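Local coordinates for protein methylase yhhF (Escherichia coli, PDB 2FPO) that methylates the N2 atom of guanine 966 of 16S ribosomal RNA in the assembled 30S particle, using S-adenosyl-L-methionine as methyl donor, at residues Thr44-Leu49 / Gly66-Glu71; Asp60-Ser65 / Glu138-Leu143; Ala88-Leu93 / Val107-Ala112; Leu143-Gly148 / Ala171-His176; His176-Ala181 / Ala185-Gln190. All coordinates share one frame; numbering follows the deposited sequence.

All five contacts belong to one Rossmann-like methyltransferase domain built on a seven-stranded sheet. Contacts 1 and 2 meet at the glycine-rich loop after strand 57-60, their centres about 15 Å apart; by analogy with related enzymes this loop probably forms part of the S-adenosylmethionine pocket. Contact 3 lies about 13 Å, centre to centre, from contact 2 and, along the chain, is nested within the loop that contact 2 closes. Contacts 2 and 4 share L143 on helix 137-146, and contacts 4 and 5 share H176 on the edge strand. Contacts 3 and 5 lie about 26 Å apart between centres, while K179 of contact 5 reaches back to T44 of contact 1.

Contact 1. Residues Thr44-Leu49 / Gly66-Glu71; sequences TLFNWL and GALGLE
F46 and E71 meet with the aliphatic part of the glutamate lying over the phenyl face. E71 CG sits 3.7 Å from the centroid of the F46 ring, a CH-pi contact displaced toward the CD2-CE2 side. The glutamate reaches it because its CG stands anti to the backbone N (chi1 -169°); a bend at the next bond then carries the carboxylate off the ring, its plane turned about 50° from that of the phenyl group. The ring packs on the methylene groups of a buried acid, whose OE2 pairs with R75 and whose OE1 pairs with R42 and the backbone N of I17. The opposite face of the same ring carries L45 CG from its own helix. F46 CZ also comes within 3.4 Å of the main-chain L68 O. The two leucines complete the patch: L45 CD2 touches L68 CD2 at 3.9 Å, the side chains crossing nearly perpendicularly, and L68 CD2 also lies 4.1 Å from F46 CE2. Branched residues suit this place because their methyls fill the gap where the axes of the two helical segments come within 11.6 Å and cross at -39°. Both helices lie on the same sheet, touching F127 and Y157, in the layered alpha/beta manner of Rossmann-like methyltransferases.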
# COMPACT_ATOMS: atom_id res chain seq x y z
N THR A 44 2.94 12.51 -4.95
CA THR A 44 2.06 13.11 -3.95
C THR A 44 2.03 12.28 -2.64
O THR A 44 2.20 12.83 -1.55
CB THR A 44 0.61 13.28 -4.51
OG1 THR A 44 0.66 14.11 -5.67
CG2 THR A 44 -0.33 13.91 -3.49
N LEU A 45 1.81 10.96 -2.76
CA LEU A 45 1.70 10.09 -1.59
C LEU A 45 2.98 10.09 -0.75
O LEU A 45 2.94 10.18 0.49
CB LEU A 45 1.41 8.64 -2.04
CG LEU A 45 1.39 7.56 -0.96
CD1 LEU A 45 0.46 7.95 0.24
CD2 LEU A 45 0.96 6.19 -1.58
N PHE A 46 4.11 9.95 -1.43
CA PHE A 46 5.38 9.83 -0.74
C PHE A 46 5.88 11.16 -0.23
O PHE A 46 6.64 11.18 0.73
CB PHE A 46 6.38 8.98 -1.51
CG PHE A 46 6.04 7.51 -1.47
CD1 PHE A 46 6.36 6.74 -0.33
CD2 PHE A 46 5.32 6.92 -2.51
CE1 PHE A 46 6.02 5.41 -0.25
CE2 PHE A 46 4.96 5.57 -2.44
CZ PHE A 46 5.32 4.81 -1.33
N ASN A 47 5.42 12.25 -0.82
CA ASN A 47 5.61 13.56 -0.19
C ASN A 47 4.82 13.63 1.12
O ASN A 47 5.36 14.07 2.14
CB ASN A 47 5.29 14.71 -1.16
CG ASN A 47 6.26 14.77 -2.36
OD1 ASN A 47 7.24 14.02 -2.45
ND2 ASN A 47 5.97 15.67 -3.31
N TRP A 48 3.56 13.16 1.12
CA TRP A 48 2.77 13.10 2.39
C TRP A 48 3.44 12.23 3.46
O TRP A 48 3.33 12.50 4.66
CB TRP A 48 1.36 12.55 2.19
CG TRP A 48 0.39 13.36 1.33
CD1 TRP A 48 0.45 14.70 1.05
CD2 TRP A 48 -0.77 12.86 0.67
NE1 TRP A 48 -0.63 15.07 0.25
CE2 TRP A 48 -1.39 13.95 0.01
CE3 TRP A 48 -1.38 11.60 0.61
CZ2 TRP A 48 -2.58 13.81 -0.72
CZ3 TRP A 48 -2.54 11.45 -0.13
CH2 TRP A 48 -3.14 12.57 -0.79
N LEU A 49 4.08 11.14 3.02
CA LEU A 49 4.68 10.13 3.90
C LEU A 49 6.13 10.39 4.27
O LEU A 49 6.71 9.66 5.07
CB LEU A 49 4.59 8.75 3.22
CG LEU A 49 3.17 8.15 3.12
CD1 LEU A 49 3.22 6.80 2.43
CD2 LEU A 49 2.50 8.05 4.49
N GLY A 66 3.80 -3.66 -7.47
CA GLY A 66 4.69 -3.34 -6.39
C GLY A 66 5.11 -1.87 -6.40
O GLY A 66 5.95 -1.47 -5.59
N ALA A 67 4.55 -1.06 -7.31
CA ALA A 67 4.90 0.37 -7.35
C ALA A 67 4.94 1.00 -5.94
O ALA A 67 5.94 1.63 -5.57
CB ALA A 67 3.94 1.16 -8.27
N LEU A 68 3.90 0.78 -5.13
CA LEU A 68 3.84 1.38 -3.81
C LEU A 68 4.83 0.78 -2.82
O LEU A 68 5.59 1.50 -2.18
CB LEU A 68 2.41 1.37 -3.25
CG LEU A 68 1.37 2.13 -4.06
CD1 LEU A 68 0.02 2.11 -3.35
CD2 LEU A 68 1.84 3.59 -4.31
N GLY A 69 4.81 -0.55 -2.67
CA GLY A 69 5.73 -1.23 -1.76
C GLY A 69 7.20 -1.00 -2.08
O GLY A 69 8.02 -0.79 -1.19
N LEU A 70 7.53 -1.02 -3.37
CA LEU A 70 8.90 -0.81 -3.85
C LEU A 70 9.43 0.60 -3.65
O LEU A 70 10.58 0.83 -3.26
CB LEU A 70 9.01 -1.23 -5.32
CG LEU A 70 8.89 -2.75 -5.52
CD1 LEU A 70 8.85 -3.09 -7.00
CD2 LEU A 70 10.05 -3.45 -4.84
N GLU A 71 8.59 1.57 -3.93
CA GLU A 71 8.90 2.96 -3.62
C GLU A 71 9.09 3.13 -2.09
O GLU A 71 10.01 3.84 -1.66
CB GLU A 71 7.76 3.81 -4.18
CG GLU A 71 7.96 5.28 -4.22
CD GLU A 71 8.87 5.73 -5.32
OE1 GLU A 71 8.72 5.29 -6.50
OE2 GLU A 71 9.75 6.53 -4.97

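Contact 2. Residues Asp60-Ser65 / Glu138-Leu143; sequences DCFAGS and EETINL
C61 and F62 lie in the loop between strand 57-60 and helix 67-74, whose sequence DCFAGSG matches the glycine-rich first motif of S-adenosylmethionine-dependent methyltransferases; in relatives this loop cradles the cofactor. Both residues lean on a single threonine of helix 137-146. T140 offers its two branches to different partners: the methyl CG2 packs against C61 SG at 4.0 Å, and the hydroxyl OG1 lies in the plane of the F62 ring, at its edge, 3.5 Å from CZ. The ring and the threonine approach from opposite directions. With OG1 beside its own backbone N (chi1 -63°), the hydroxyl finds its hydrogen-bond partner in L136 O, so the backbone just before the helix, one turn back, satisfies it in this buried place and a small beta-branched residue fits well. Around the contact, F62 rests on A112 of helix 112-116 and on P130 and P131, T140 touches L116 and V128, and C61 packs on V126 of strand 123-128, placing the loop against that strand and both helices.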
# COMPACT_ATOMS: atom_id res chain seq x y z
N ASP A 60 1.22 -3.66 1.99
CA ASP A 60 0.50 -3.35 0.75
C ASP A 60 -0.53 -4.46 0.49
O ASP A 60 -0.14 -5.60 0.15
CB ASP A 60 1.50 -3.25 -0.40
CG ASP A 60 0.94 -2.55 -1.63
OD1 ASP A 60 -0.29 -2.48 -1.84
OD2 ASP A 60 1.76 -2.07 -2.42
N CYS A 61 -1.82 -4.13 0.65
CA CYS A 61 -2.90 -5.13 0.58
C CYS A 61 -3.18 -5.70 -0.80
O CYS A 61 -3.76 -6.80 -0.88
CB CYS A 61 -4.20 -4.58 1.17
SG CYS A 61 -4.03 -4.17 2.94
N PHE A 62 -2.85 -4.95 -1.86
CA PHE A 62 -3.09 -5.35 -3.26
C PHE A 62 -1.89 -4.80 -3.98
O PHE A 62 -1.97 -3.73 -4.64
CB PHE A 62 -4.40 -4.74 -3.86
CG PHE A 62 -5.61 -4.95 -3.01
CD1 PHE A 62 -6.40 -6.09 -3.17
CD2 PHE A 62 -5.94 -4.04 -2.00
CE1 PHE A 62 -7.52 -6.32 -2.31
CE2 PHE A 62 -7.04 -4.24 -1.14
CZ PHE A 62 -7.85 -5.37 -1.31
N ALA A 63 -0.77 -5.48 -3.83
CA ALA A 63 0.53 -4.90 -4.24
C ALA A 63 0.70 -4.76 -5.75
O ALA A 63 1.40 -3.85 -6.20
CB ALA A 63 1.70 -5.66 -3.60
N GLY A 64 0.06 -5.63 -6.52
CA GLY A 64 0.09 -5.55 -8.01
C GLY A 64 1.51 -5.48 -8.57
O GLY A 64 2.35 -6.39 -8.35
N SER A 65 1.81 -4.38 -9.24
CA SER A 65 3.15 -4.11 -9.80
C SER A 65 4.23 -3.90 -8.71
O SER A 65 5.43 -3.98 -8.97
CB SER A 65 3.07 -2.90 -10.74
OG SER A 65 2.51 -1.81 -10.03
N GLU A 138 -14.27 -1.26 1.70
CA GLU A 138 -14.71 -1.15 3.08
C GLU A 138 -14.41 -2.37 3.93
O GLU A 138 -14.15 -2.22 5.12
CB GLU A 138 -16.19 -0.81 3.18
CG GLU A 138 -16.43 0.68 3.38
CD GLU A 138 -16.82 1.39 2.11
OE1 GLU A 138 -16.06 1.26 1.12
OE2 GLU A 138 -17.89 2.06 2.11
N GLU A 139 -14.47 -3.56 3.29
CA GLU A 139 -14.18 -4.85 3.92
C GLU A 139 -12.74 -4.91 4.40
O GLU A 139 -12.46 -5.38 5.50
CB GLU A 139 -14.38 -5.98 2.91
CG GLU A 139 -15.85 -6.34 2.63
CD GLU A 139 -16.55 -5.40 1.63
OE1 GLU A 139 -15.91 -4.46 1.09
OE2 GLU A 139 -17.76 -5.60 1.38
N THR A 140 -11.83 -4.42 3.56
CA THR A 140 -10.39 -4.41 3.85
C THR A 140 -10.13 -3.47 5.01
O THR A 140 -9.44 -3.81 5.96
CB THR A 140 -9.56 -3.98 2.59
OG1 THR A 140 -9.75 -4.95 1.56
CG2 THR A 140 -8.06 -3.92 2.91
N ILE A 141 -10.69 -2.27 4.92
CA ILE A 141 -10.63 -1.27 5.99
C ILE A 141 -11.08 -1.82 7.36
O ILE A 141 -10.42 -1.59 8.37
CB ILE A 141 -11.46 -0.04 5.59
CG1 ILE A 141 -10.64 0.81 4.58
CG2 ILE A 141 -11.96 0.77 6.85
CD1 ILE A 141 -11.49 1.84 3.80
N ASN A 142 -12.17 -2.58 7.38
CA ASN A 142 -12.65 -3.13 8.67
C ASN A 142 -11.78 -4.24 9.19
O ASN A 142 -11.59 -4.35 10.40
CB ASN A 142 -14.09 -3.61 8.56
CG ASN A 142 -15.08 -2.47 8.48
OD1 ASN A 142 -16.12 -2.59 7.83
ND2 ASN A 142 -14.79 -1.37 9.16
N LEU A 143 -11.27 -5.08 8.29
CA LEU A 143 -10.35 -6.15 8.69
C LEU A 143 -9.06 -5.59 9.25
O LEU A 143 -8.57 -6.09 10.26
CB LEU A 143 -10.07 -7.11 7.53
CG LEU A 143 -11.28 -7.98 7.14
CD1 LEU A 143 -11.13 -8.42 5.70
CD2 LEU A 143 -11.48 -9.18 8.05

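Contact 3. Residues Ala88-Leu93 / Val107-Ala112; sequences AVSQQL and VVNSNA
V107 spreads its two methyls along one side of the helix, CG1 to S90 and CG2 to L93, because CG1 stands anti to the backbone N (chi1 174°) while CG2 lies beside it. CG1 lies against S90, 3.9 Å from its CB and 3.7 Å from the carbonyl S90 O, and CG2 meets L93 CG at 3.9 Å. A beta-branched valine can thus give one methyl to each of two helix positions. The leucine answers with its own CG anti to the backbone N (chi1 -164°), which sets the branch point against the valine as the two side chains run aslant to each other. S90 and L93 are three positions apart and share the side of helix 87-99 that lies on strand 105-108; I94 and L97 press on V107 as well. N109, the centre of an inverse gamma turn, comes two residues after V107, and the small serine lets it approach, S90 CA and N109 CA being 5.9 Å apart. Beyond it, local hydrogen bonds shape the chain: S110 OG donates to N111 O at 2.7 Å, and N111 caps the next helix through S114 N. The contact closes a beta-alpha-beta crossover from strand 79-83. Its buried S90 hydroxyl has a partner in D86 O, just before the helix, and can therefore lie beside the apolar V107 and L93, while N109 forms the exposed margin.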
# COMPACT_ATOMS: atom_id res chain seq x y z
N ALA A 88 1.13 -15.05 -11.04
CA ALA A 88 2.13 -14.54 -11.98
C ALA A 88 2.73 -13.17 -11.53
O ALA A 88 3.94 -12.95 -11.61
CB ALA A 88 1.53 -14.45 -13.37
N VAL A 89 1.87 -12.29 -11.04
CA VAL A 89 2.26 -10.97 -10.59
C VAL A 89 3.07 -11.07 -9.28
O VAL A 89 4.11 -10.41 -9.17
CB VAL A 89 0.99 -10.05 -10.43
CG1 VAL A 89 1.35 -8.74 -9.76
CG2 VAL A 89 0.34 -9.80 -11.82
N SER A 90 2.62 -11.91 -8.32
CA SER A 90 3.36 -12.16 -7.06
C SER A 90 4.78 -12.67 -7.37
O SER A 90 5.74 -12.26 -6.74
CB SER A 90 2.68 -13.21 -6.16
OG SER A 90 1.30 -13.02 -6.00
N GLN A 91 4.89 -13.59 -8.34
CA GLN A 91 6.20 -14.14 -8.77
C GLN A 91 7.18 -13.08 -9.32
O GLN A 91 8.38 -13.11 -9.02
CB GLN A 91 6.01 -15.28 -9.79
CG GLN A 91 5.43 -16.60 -9.21
CD GLN A 91 5.20 -17.70 -10.28
OE1 GLN A 91 5.26 -17.46 -11.50
NE2 GLN A 91 4.90 -18.92 -9.80
N GLN A 92 6.67 -12.15 -10.14
CA GLN A 92 7.51 -11.10 -10.74
C GLN A 92 7.95 -10.11 -9.68
O GLN A 92 9.10 -9.65 -9.66
CB GLN A 92 6.77 -10.36 -11.86
CG GLN A 92 7.62 -9.27 -12.58
CD GLN A 92 8.85 -9.83 -13.27
OE1 GLN A 92 8.74 -10.70 -14.12
NE2 GLN A 92 10.04 -9.33 -12.90
N LEU A 93 7.04 -9.81 -8.76
CA LEU A 93 7.36 -9.01 -7.62
C LEU A 93 8.58 -9.58 -6.85
O LEU A 93 9.50 -8.84 -6.53
CB LEU A 93 6.14 -8.92 -6.71
CG LEU A 93 6.12 -7.83 -5.64
CD1 LEU A 93 6.82 -6.51 -6.11
CD2 LEU A 93 4.68 -7.61 -5.26
N VAL A 107 6.58 -11.43 0.02
CA VAL A 107 5.44 -11.37 -0.85
C VAL A 107 4.61 -12.55 -0.47
O VAL A 107 5.11 -13.70 -0.41
CB VAL A 107 5.85 -11.50 -2.34
CG1 VAL A 107 4.62 -11.58 -3.24
CG2 VAL A 107 6.81 -10.33 -2.75
N VAL A 108 3.34 -12.29 -0.24
CA VAL A 108 2.41 -13.34 0.06
C VAL A 108 1.37 -13.41 -1.08
O VAL A 108 0.69 -12.41 -1.40
CB VAL A 108 1.69 -13.08 1.42
CG1 VAL A 108 0.64 -14.14 1.68
CG2 VAL A 108 2.70 -12.99 2.63
N ASN A 109 1.23 -14.59 -1.67
CA ASN A 109 0.32 -14.79 -2.80
C ASN A 109 -1.03 -15.13 -2.21
O ASN A 109 -1.33 -16.29 -1.96
CB ASN A 109 0.83 -15.90 -3.72
CG ASN A 109 -0.08 -16.12 -4.96
OD1 ASN A 109 -0.95 -15.29 -5.28
ND2 ASN A 109 0.12 -17.24 -5.63
N SER A 110 -1.84 -14.12 -1.95
CA SER A 110 -3.14 -14.35 -1.30
C SER A 110 -4.06 -13.22 -1.70
O SER A 110 -3.60 -12.09 -1.97
CB SER A 110 -3.00 -14.36 0.24
OG SER A 110 -4.29 -14.44 0.88
N ASN A 111 -5.34 -13.50 -1.73
CA ASN A 111 -6.30 -12.40 -1.73
C ASN A 111 -6.31 -11.72 -0.34
O ASN A 111 -5.99 -12.36 0.68
CB ASN A 111 -7.70 -12.91 -2.14
CG ASN A 111 -8.35 -13.81 -1.10
OD1 ASN A 111 -9.10 -13.34 -0.26
ND2 ASN A 111 -7.99 -15.08 -1.09
N ALA A 112 -6.68 -10.44 -0.30
CA ALA A 112 -6.62 -9.66 0.93
C ALA A 112 -7.63 -10.07 2.00
O ALA A 112 -7.32 -10.00 3.18
CB ALA A 112 -6.74 -8.17 0.64

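Contact 4. Residues Leu143-Gly148 / Ala171-His176; sequences LLEDNG and ANWSLH
E145 grips N172, just before the edge strand, and W173, its first residue, tying helix 137-146 of the Rossmann-like domain to strand 173-181. Its OE1 accepts a hydrogen bond from W173 NE1 at 2.9 Å, nearly straight at 161°; the oxygen lies in the indole plane, at the ring edge, and is met on its anti side, somewhat out of the carboxylate plane. The other oxygen, OE2, accepts from N172 ND2 at 3.1 Å, again close to linear (163°), but here the amide comes from above the carboxylate, whose plane stands 86° from that of the amide. A carboxylate suits the place because each oxygen can serve its own N-H donor, and OE1 also forms a salt bridge with R191, which probably favours the charged form. N172 has a further acceptor of its own, E192 O. The glutamate presents both oxygens by a bend in its chain after CB. N172 holds its CG flanked by both backbone groups, which directs its amide to the helix. Outward from these bonds, L150 packs on both E145 and W173, whose side chains pass each other in opposite directions, E145 CB lying 4.0 Å from W173 NE1 at the indole edge.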
# COMPACT_ATOMS: atom_id res chain seq x y z
N LEU A 143 -11.27 -5.08 8.29
CA LEU A 143 -10.35 -6.15 8.69
C LEU A 143 -9.06 -5.59 9.25
O LEU A 143 -8.57 -6.09 10.26
CB LEU A 143 -10.07 -7.11 7.53
CG LEU A 143 -11.28 -7.98 7.14
CD1 LEU A 143 -11.13 -8.42 5.70
CD2 LEU A 143 -11.48 -9.18 8.05
N LEU A 144 -8.51 -4.56 8.59
CA LEU A 144 -7.29 -3.87 9.08
C LEU A 144 -7.47 -3.39 10.51
O LEU A 144 -6.65 -3.66 11.39
CB LEU A 144 -6.87 -2.70 8.15
CG LEU A 144 -6.31 -3.08 6.77
CD1 LEU A 144 -6.13 -1.79 5.92
CD2 LEU A 144 -4.96 -3.84 6.96
N GLU A 145 -8.56 -2.68 10.74
CA GLU A 145 -8.89 -2.18 12.08
C GLU A 145 -9.20 -3.28 13.12
O GLU A 145 -8.87 -3.13 14.28
CB GLU A 145 -10.06 -1.20 12.00
CG GLU A 145 -10.53 -0.59 13.34
CD GLU A 145 -9.43 0.18 14.06
OE1 GLU A 145 -8.61 0.83 13.38
OE2 GLU A 145 -9.40 0.14 15.32
N ASP A 146 -9.87 -4.36 12.71
CA ASP A 146 -10.39 -5.33 13.68
C ASP A 146 -9.38 -6.41 14.05
O ASP A 146 -9.50 -7.01 15.11
CB ASP A 146 -11.65 -6.02 13.17
CG ASP A 146 -12.81 -5.07 13.00
OD1 ASP A 146 -12.77 -3.92 13.49
OD2 ASP A 146 -13.77 -5.49 12.32
N ASN A 147 -8.41 -6.66 13.19
CA ASN A 147 -7.51 -7.78 13.37
C ASN A 147 -6.06 -7.41 13.75
O ASN A 147 -5.16 -8.25 13.66
CB ASN A 147 -7.59 -8.72 12.15
CG ASN A 147 -8.96 -9.39 12.05
OD1 ASN A 147 -9.65 -9.53 13.04
ND2 ASN A 147 -9.36 -9.77 10.85
N GLY A 148 -5.85 -6.18 14.21
CA GLY A 148 -4.55 -5.78 14.75
C GLY A 148 -3.48 -5.48 13.72
O GLY A 148 -2.29 -5.52 14.02
N ALA A 171 -14.67 4.86 13.51
CA ALA A 171 -14.77 6.14 14.18
C ALA A 171 -13.42 6.71 14.61
O ALA A 171 -13.24 7.92 14.67
CB ALA A 171 -15.73 6.03 15.37
N ASN A 172 -12.46 5.83 14.91
CA ASN A 172 -11.11 6.27 15.28
C ASN A 172 -10.17 6.56 14.09
O ASN A 172 -8.97 6.81 14.28
CB ASN A 172 -10.45 5.27 16.24
CG ASN A 172 -10.31 3.87 15.65
OD1 ASN A 172 -11.12 3.45 14.81
ND2 ASN A 172 -9.30 3.15 16.08
N TRP A 173 -10.71 6.52 12.87
CA TRP A 173 -9.96 6.96 11.67
C TRP A 173 -10.39 8.36 11.27
O TRP A 173 -11.59 8.65 11.14
CB TRP A 173 -10.26 6.06 10.47
CG TRP A 173 -9.71 4.68 10.50
CD1 TRP A 173 -9.58 3.85 11.59
CD2 TRP A 173 -9.27 3.93 9.37
NE1 TRP A 173 -9.06 2.63 11.19
CE2 TRP A 173 -8.87 2.65 9.83
CE3 TRP A 173 -9.20 4.20 7.98
CZ2 TRP A 173 -8.38 1.66 8.98
CZ3 TRP A 173 -8.69 3.20 7.13
CH2 TRP A 173 -8.30 1.95 7.64
N SER A 174 -9.43 9.24 11.04
CA SER A 174 -9.77 10.55 10.52
C SER A 174 -9.06 10.80 9.20
O SER A 174 -7.92 10.36 8.99
CB SER A 174 -9.41 11.65 11.54
OG SER A 174 -8.01 11.65 11.75
N LEU A 175 -9.75 11.48 8.29
CA LEU A 175 -9.16 11.91 7.03
C LEU A 175 -7.97 12.84 7.29
O LEU A 175 -8.11 13.86 7.95
CB LEU A 175 -10.20 12.57 6.12
CG LEU A 175 -9.79 12.87 4.67
CD1 LEU A 175 -9.30 11.60 3.91
CD2 LEU A 175 -10.95 13.48 3.93
N HIS A 176 -6.79 12.44 6.82
CA HIS A 176 -5.54 13.14 7.14
C HIS A 176 -5.01 13.98 5.98
O HIS A 176 -4.59 15.12 6.19
CB HIS A 176 -4.47 12.13 7.62
CG HIS A 176 -3.31 12.78 8.31
ND1 HIS A 176 -3.45 13.52 9.46
CD2 HIS A 176 -1.99 12.82 8.00
CE1 HIS A 176 -2.27 13.99 9.83
NE2 HIS A 176 -1.36 13.57 8.96

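Contact 5. Residues His176-Ala181 / Ala185-Gln190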
# COMPACT_ATOMS: atom_id res chain seq x y z
N HIS A 176 -6.79 12.44 6.82
CA HIS A 176 -5.54 13.14 7.14
C HIS A 176 -5.01 13.98 5.98
O HIS A 176 -4.59 15.12 6.19
CB HIS A 176 -4.47 12.13 7.62
CG HIS A 176 -3.31 12.78 8.31
ND1 HIS A 176 -3.45 13.52 9.46
CD2 HIS A 176 -1.99 12.82 8.00
CE1 HIS A 176 -2.27 13.99 9.83
NE2 HIS A 176 -1.36 13.57 8.96
N ARG A 177 -4.98 13.39 4.78
CA ARG A 177 -4.67 14.10 3.51
C ARG A 177 -5.65 13.67 2.44
O ARG A 177 -6.17 12.56 2.49
CB ARG A 177 -3.25 13.77 2.99
CG ARG A 177 -2.09 14.08 3.96
CD ARG A 177 -1.89 15.59 4.16
NE ARG A 177 -0.80 15.86 5.09
CZ ARG A 177 -0.94 16.20 6.37
NH1 ARG A 177 -2.16 16.30 6.90
NH2 ARG A 177 0.13 16.44 7.14
N GLU A 178 -5.89 14.54 1.47
CA GLU A 178 -6.74 14.21 0.32
C GLU A 178 -6.35 14.98 -0.95
O GLU A 178 -6.09 16.16 -0.90
CB GLU A 178 -8.22 14.47 0.64
CG GLU A 178 -9.15 13.98 -0.48
CD GLU A 178 -10.61 14.33 -0.25
OE1 GLU A 178 -10.94 15.52 -0.26
OE2 GLU A 178 -11.43 13.40 -0.09
N LYS A 179 -6.31 14.29 -2.08
CA LYS A 179 -6.12 14.93 -3.37
C LYS A 179 -7.12 14.32 -4.34
O LYS A 179 -7.24 13.10 -4.44
CB LYS A 179 -4.71 14.71 -3.91
CG LYS A 179 -4.46 15.38 -5.25
CD LYS A 179 -3.06 15.10 -5.78
CE LYS A 179 -2.71 16.08 -6.90
NZ LYS A 179 -1.27 16.00 -7.34
N VAL A 180 -7.82 15.17 -5.06
CA VAL A 180 -8.68 14.72 -6.14
C VAL A 180 -8.05 15.11 -7.47
O VAL A 180 -7.73 16.27 -7.70
CB VAL A 180 -10.13 15.23 -5.99
CG1 VAL A 180 -10.99 14.78 -7.15
CG2 VAL A 180 -10.72 14.72 -4.67
N ALA A 181 -7.83 14.12 -8.33
CA ALA A 181 -7.32 14.34 -9.68
C ALA A 181 -8.03 13.42 -10.64
O ALA A 181 -7.99 12.19 -10.51
CB ALA A 181 -5.81 14.13 -9.74
N ALA A 185 -10.15 9.95 -6.12
CA ALA A 185 -9.82 10.56 -4.85
C ALA A 185 -8.72 9.76 -4.17
O ALA A 185 -8.85 8.55 -3.96
CB ALA A 185 -11.05 10.68 -3.96
N TYR A 186 -7.62 10.44 -3.87
CA TYR A 186 -6.47 9.83 -3.21
C TYR A 186 -6.46 10.33 -1.78
O TYR A 186 -6.39 11.53 -1.56
CB TYR A 186 -5.19 10.24 -3.93
CG TYR A 186 -5.21 9.92 -5.41
CD1 TYR A 186 -4.79 8.68 -5.89
CD2 TYR A 186 -5.66 10.87 -6.34
CE1 TYR A 186 -4.82 8.38 -7.22
CE2 TYR A 186 -5.68 10.58 -7.69
CZ TYR A 186 -5.25 9.33 -8.12
OH TYR A 186 -5.28 9.01 -9.45
N ARG A 187 -6.57 9.43 -0.82
CA ARG A 187 -6.74 9.83 0.58
C ARG A 187 -5.76 9.12 1.52
O ARG A 187 -5.33 8.00 1.26
CB ARG A 187 -8.17 9.56 1.04
CG ARG A 187 -9.22 10.34 0.26
CD ARG A 187 -10.64 9.97 0.71
NE ARG A 187 -11.61 10.80 0.02
CZ ARG A 187 -12.47 10.36 -0.89
NH1 ARG A 187 -12.50 9.09 -1.22
NH2 ARG A 187 -13.32 11.20 -1.45
N LEU A 188 -5.43 9.79 2.62
CA LEU A 188 -4.63 9.23 3.68
C LEU A 188 -5.37 9.44 4.99
O LEU A 188 -5.74 10.57 5.31
CB LEU A 188 -3.24 9.87 3.69
CG LEU A 188 -2.14 9.21 4.54
CD1 LEU A 188 -1.79 7.80 4.05
CD2 LEU A 188 -0.93 10.12 4.52
N TYR A 189 -5.66 8.34 5.68
CA TYR A 189 -6.34 8.36 6.95
C TYR A 189 -5.32 8.14 8.05
O TYR A 189 -4.36 7.41 7.86
CB TYR A 189 -7.42 7.27 7.05
CG TYR A 189 -8.61 7.56 6.17
CD1 TYR A 189 -9.73 8.23 6.65
CD2 TYR A 189 -8.60 7.15 4.83
CE1 TYR A 189 -10.82 8.49 5.83
CE2 TYR A 189 -9.68 7.41 3.99
CZ TYR A 189 -10.77 8.09 4.49
OH TYR A 189 -11.81 8.34 3.63
N GLN A 190 -5.54 8.81 9.17
CA GLN A 190 -4.76 8.55 10.37
C GLN A 190 -5.63 7.89 11.44
O GLN A 190 -6.74 8.37 11.76
CB GLN A 190 -4.13 9.83 10.92
CG GLN A 190 -3.14 9.54 12.03
CD GLN A 190 -2.16 10.66 12.26
OE1 GLN A 190 -0.96 10.49 12.05
NE2 GLN A 190 -2.66 11.81 12.69
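Q190 lies over one face of the H176 imidazole, its CD 4.1 Å above the ring plane and displaced to the rim, while R177 NH1 stands above the centre of the opposite face, held there by a bond to H176 O. The R187 guanidinium has the small A185 over one face, through CB, and E178 OE2 at its edge, in plane. E178 and R187 run side by side, pointing the same way, and their extended chains on one face let the charges meet: OE2 alone bridges to R187 NE, at 2.6 Å through its anti lone pair, with a weak second bond to NH2, the two planes 53° apart. The Y186 ring has K179 O and A181 O near its edge. Between these groups the strands form an antiparallel hairpin: K179 N reaches Y186 O at 2.8 Å and Y186 N returns to K179 O at 2.7 Å. L188 O takes both R177 N and H176 N, the latter at 2.6 Å, so H176 and R177 both oppose L188 in a classic beta bulge. On the side of R177, K179, Y186 and L188 the hairpin is packed by helix 39-53, through W48 and V41, and K179 NZ bonds T44 OG1. Strand 184-191 pairs with strand 154-161 on its other edge, while strand 173-181 is outermost in the sheet.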